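Local coordinates for methyltransferase domain-containing protein (PDB 7CLU), which acts as a SAM-dependent O-methyltransferase in the biosynthesis of the red pigment prodigiosin, probably methylating a hydroxyl group of a pathway intermediate, at residues R52-E55 and Q56-A60; E109-T112 and A113-D117. All coordinates share one frame; numbering follows the deposited sequence.

Contact 1 (R52-E55 and Q56-A60); sequences RSTE and QLLIA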
loop_
_atom_site.group_PDB
_atom_site.type_symbol
_atom_site.label_atom_id
_atom_site.label_comp_id
_atom_site.label_asym_id
_atom_site.label_seq_id
_atom_site.Cartn_x
_atom_site.Cartn_y
_atom_site.Cartn_z
ATOM N N ARG A 52 19.889 8.718 12.269
ATOM C CA ARG A 52 19.911 7.383 11.676
ATOM C C ARG A 52 18.585 7.029 11.014
ATOM O O ARG A 52 18.551 6.567 9.868
ATOM C CB ARG A 52 20.239 6.359 12.757
ATOM C CG ARG A 52 21.330 5.391 12.400
ATOM C CD ARG A 52 21.787 4.684 13.645
ATOM N NE ARG A 52 23.230 4.677 13.784
ATOM C CZ ARG A 52 23.868 4.074 14.782
ATOM N NH1 ARG A 52 23.176 3.434 15.721
ATOM N NH2 ARG A 52 25.188 4.099 14.840
ATOM N N SER A 53 17.483 7.196 11.735
ATOM C CA SER A 53 16.190 6.833 11.166
ATOM C C SER A 53 15.782 7.786 10.051
ATOM O O SER A 53 15.200 7.349 9.052
ATOM C CB SER A 53 15.122 6.797 12.255
ATOM O OG SER A 53 15.021 8.047 12.919
ATOM N N THR A 54 16.039 9.092 10.216
ATOM C CA THR A 54 15.817 10.020 9.108
ATOM C C THR A 54 16.576 9.571 7.869
ATOM O O THR A 54 16.030 9.596 6.758
ATOM C CB THR A 54 16.224 11.449 9.478
ATOM O OG1 THR A 54 15.478 11.886 10.618
ATOM C CG2 THR A 54 15.949 12.420 8.292
ATOM N N GLU A 55 17.820 9.102 8.050
ATOM C CA GLU A 55 18.606 8.636 6.911
ATOM C C GLU A 55 17.961 7.414 6.270
ATOM O O GLU A 55 17.923 7.297 5.040
ATOM C CB GLU A 55 20.057 8.326 7.328
ATOM C CG GLU A 55 20.936 8.117 6.094
ATOM C CD GLU A 55 22.421 7.861 6.382
ATOM O OE1 GLU A 55 22.807 7.630 7.533
ATOM O OE2 GLU A 55 23.211 7.912 5.419
ATOM N N GLN A 56 17.392 6.522 7.089
ATOM C CA GLN A 56 16.715 5.351 6.541
ATOM C C GLN A 56 15.528 5.758 5.684
ATOM O O GLN A 56 15.280 5.167 4.627
ATOM C CB GLN A 56 16.261 4.413 7.664
ATOM C CG GLN A 56 17.379 3.566 8.263
ATOM C CD GLN A 56 16.926 2.813 9.507
ATOM O OE1 GLN A 56 16.734 3.409 10.562
ATOM N NE2 GLN A 56 16.747 1.507 9.384
ATOM N N LEU A 57 14.761 6.744 6.142
ATOM C CA LEU A 57 13.651 7.235 5.335
ATOM C C LEU A 57 14.159 7.897 4.055
ATOM O O LEU A 57 13.603 7.678 2.975
ATOM C CB LEU A 57 12.812 8.209 6.159
ATOM C CG LEU A 57 11.596 8.776 5.445
ATOM C CD1 LEU A 57 10.727 7.662 4.866
ATOM C CD2 LEU A 57 10.816 9.663 6.416
ATOM N N LEU A 58 15.239 8.671 4.159
ATOM C CA LEU A 58 15.778 9.380 2.995
ATOM C C LEU A 58 16.275 8.412 1.934
ATOM O O LEU A 58 15.994 8.588 0.740
ATOM C CB LEU A 58 16.907 10.310 3.434
ATOM C CG LEU A 58 16.426 11.511 4.236
ATOM C CD1 LEU A 58 17.621 12.135 4.924
ATOM C CD2 LEU A 58 15.726 12.499 3.318
ATOM N N ILE A 59 17.060 7.408 2.352
ATOM C CA ILE A 59 17.581 6.412 1.423
ATOM C C ILE A 59 16.443 5.705 0.708
ATOM O O ILE A 59 16.512 5.450 -0.498
ATOM C CB ILE A 59 18.480 5.412 2.171
ATOM C CG1 ILE A 59 19.772 6.084 2.638
ATOM C CG2 ILE A 59 18.779 4.189 1.315
ATOM C CD1 ILE A 59 20.640 5.151 3.518
ATOM N N ALA A 60 15.386 5.354 1.448
ATOM C CA ALA A 60 14.219 4.740 0.830
ATOM C C ALA A 60 13.587 5.676 -0.193
ATOM O O ALA A 60 13.259 5.255 -1.305
ATOM C CB ALA A 60 13.191 4.342 1.906
#
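Thr54 and Leu58 meet one turn apart through their methyl groups, CG2 of Thr54 lying 3.8 Å from CD1 of Leu58. The two side chains run alongside each other and point the same way. With CG2 of Thr54 anti to the backbone N, OG1 is left beside that N (chi1 -59°) and bonds to the carbonyl O of Pro50. Leu58 continues onto Ala40 and Ile43 of helix 40-47. The aliphatic CG of Glu55 lies 3.9 Å from Ile59 CD1, the side chains crossing at a slant; Ile59 also touches Tyr74.

Four i to i+4 backbone hydrogen bonds carry the turn. The straightest runs from Ile59 N to Glu55 O, 2.8 Å with an N-H...O angle of 173°. This is a stretch of helix 51-63 in the N-terminal dimerisation domain, which belongs to the helix-turn-helix clan.

Three polar side chains, Arg52, Ser53 and Gln56, reach the second subunit. Gln56 has CG beside its backbone N (chi1 -77°) and runs extended along the preceding turn, its OE1 3.5 Å from Ser53 CA, while its NE2 bonds to Ser292 OG of the second subunit. Ser53 OG bonds to the carbonyl O of Val114 of the second subunit. Arg52 NH2 forms a salt bridge with Glu252 of that same subunit.

Contact 2 (E109-T112 and A113-D117); sequences ELKT and AVRND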
loop_
_atom_site.group_PDB
_atom_site.type_symbol
_atom_site.label_atom_id
_atom_site.label_comp_id
_atom_site.label_asym_id
_atom_site.label_seq_id
_atom_site.Cartn_x
_atom_site.Cartn_y
_atom_site.Cartn_z
ATOM N N GLU A 109 -8.171 -4.428 8.234
ATOM C CA GLU A 109 -9.243 -5.375 8.517
ATOM C C GLU A 109 -10.099 -5.664 7.282
ATOM O O GLU A 109 -11.295 -5.950 7.402
ATOM C CB GLU A 109 -10.105 -4.851 9.670
ATOM C CG GLU A 109 -9.328 -4.611 10.965
ATOM C CD GLU A 109 -8.793 -5.907 11.571
ATOM O OE1 GLU A 109 -9.596 -6.831 11.792
ATOM O OE2 GLU A 109 -7.566 -6.015 11.794
ATOM N N LEU A 110 -9.497 -5.584 6.087
ATOM C CA LEU A 110 -10.229 -5.917 4.867
ATOM C C LEU A 110 -10.828 -7.320 4.934
ATOM O O LEU A 110 -11.957 -7.540 4.468
ATOM C CB LEU A 110 -9.318 -5.793 3.644
ATOM C CG LEU A 110 -9.956 -6.237 2.314
ATOM C CD1 LEU A 110 -11.130 -5.330 1.954
ATOM C CD2 LEU A 110 -8.927 -6.265 1.184
ATOM N N LYS A 111 -10.071 -8.288 5.475
ATOM C CA LYS A 111 -10.551 -9.665 5.522
ATOM C C LYS A 111 -11.901 -9.736 6.215
ATOM O O LYS A 111 -12.829 -10.391 5.726
ATOM C CB LYS A 111 -9.531 -10.559 6.235
ATOM C CG LYS A 111 -10.104 -11.895 6.762
ATOM C CD LYS A 111 -9.032 -12.725 7.467
ATOM C CE LYS A 111 -9.624 -13.603 8.568
ATOM N NZ LYS A 111 -8.615 -14.549 9.145
ATOM N N THR A 112 -12.040 -9.025 7.335
ATOM C CA THR A 112 -13.287 -9.072 8.088
ATOM C C THR A 112 -14.386 -8.282 7.385
ATOM O O THR A 112 -15.571 -8.642 7.483
ATOM C CB THR A 112 -13.037 -8.555 9.509
ATOM O OG1 THR A 112 -12.059 -9.389 10.135
ATOM C CG2 THR A 112 -14.322 -8.564 10.347
ATOM N N ALA A 113 -14.018 -7.213 6.666
ATOM C CA ALA A 113 -15.012 -6.455 5.907
ATOM C C ALA A 113 -15.607 -7.304 4.795
ATOM O O ALA A 113 -16.799 -7.198 4.491
ATOM C CB ALA A 113 -14.392 -5.177 5.322
ATOM N N VAL A 114 -14.797 -8.163 4.181
ATOM C CA VAL A 114 -15.335 -9.049 3.161
ATOM C C VAL A 114 -16.140 -10.163 3.810
ATOM O O VAL A 114 -17.171 -10.596 3.281
ATOM C CB VAL A 114 -14.207 -9.608 2.272
ATOM C CG1 VAL A 114 -14.779 -10.586 1.249
ATOM C CG2 VAL A 114 -13.484 -8.479 1.544
ATOM N N ARG A 115 -15.676 -10.642 4.964
ATOM C CA ARG A 115 -16.393 -11.693 5.664
ATOM C C ARG A 115 -17.780 -11.221 6.086
ATOM O O ARG A 115 -18.744 -11.993 6.029
ATOM C CB ARG A 115 -15.571 -12.161 6.866
ATOM C CG ARG A 115 -16.263 -13.191 7.744
ATOM C CD ARG A 115 -15.854 -14.588 7.341
ATOM N NE ARG A 115 -14.467 -14.868 7.696
ATOM C CZ ARG A 115 -13.807 -15.941 7.278
ATOM N NH1 ARG A 115 -14.416 -16.820 6.492
ATOM N NH2 ARG A 115 -12.543 -16.131 7.639
ATOM N N ASN A 116 -17.913 -9.946 6.472
ATOM C CA ASN A 116 -19.171 -9.432 7.003
ATOM C C ASN A 116 -19.915 -8.492 6.067
ATOM O O ASN A 116 -21.050 -8.108 6.385
ATOM C CB ASN A 116 -18.921 -8.716 8.337
ATOM C CG ASN A 116 -18.328 -9.639 9.375
ATOM O OD1 ASN A 116 -18.585 -10.835 9.358
ATOM N ND2 ASN A 116 -17.530 -9.094 10.280
ATOM N N ASP A 117 -19.332 -8.139 4.923
ATOM C CA ASP A 117 -19.829 -7.080 4.045
ATOM C C ASP A 117 -20.263 -5.856 4.847
ATOM O O ASP A 117 -21.393 -5.380 4.752
ATOM C CB ASP A 117 -20.960 -7.572 3.151
ATOM C CG ASP A 117 -21.405 -6.519 2.159
ATOM O OD1 ASP A 117 -20.542 -5.748 1.674
ATOM O OD2 ASP A 117 -22.616 -6.442 1.879
#
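The Arg115 guanidinium and the Asn116 amide each lie beside a side chain one turn earlier. Both pairs are i to i+4 neighbours on the two-turn alpha-helix 110-116. Lys111 CE approaches the guanidinium obliquely, 4.0 Å from Arg115 NH2. The two long side chains point the same way, but Lys111 is extended and Arg115 bends at chi2 (95°) and chi3. Their like charges are close, with Lys111 NZ 4.5 Å from Arg115 NH2. At the amide, Asn116 ND2 comes 3.3 Å from Thr112 CG2, and the two side chains run side by side.

Glu109 sits at the N-cap position. Asp117, just after the helix, leaves helical angles with a positive phi. The buried side of the helix rests on helix 286-298: Leu110 and Ala113 touch Val297, and Val114 touches Leu296. Leu110 and Val114 also meet each other, CD1 to CG2 at 4.0 Å. Leu110 and Arg115 pack on Ala23 and Leu47 of the second subunit, respectively.

Four i to i+4 hydrogen bonds link the backbone. The first runs from Ala113 N to Glu109 O. At the other end, Asn116 N reaches Thr112 O at 2.9 Å.

Contacts 1 and 2 are both single-helix contacts, and they do not touch within one chain. Their centres are 35 Å apart and their nearest atoms about 23 Å. Contact 1 comes first along the chain, in the dimerisation domain; contact 2 belongs to the O-methyltransferase domain. The dimer brings the two helices together: helix 51-63 of one subunit meets the C-terminal end of helix 110-116 of the other, where Asp117, just past the helix, packs on Ser53. Leu296 is shared, since it packs on Val114 of its own chain and on Ser53 of the second subunit. Both contacts touch the second subunit, and both lie away from the S-adenosyl-L-homocysteine site and from His247, the predicted proton acceptor.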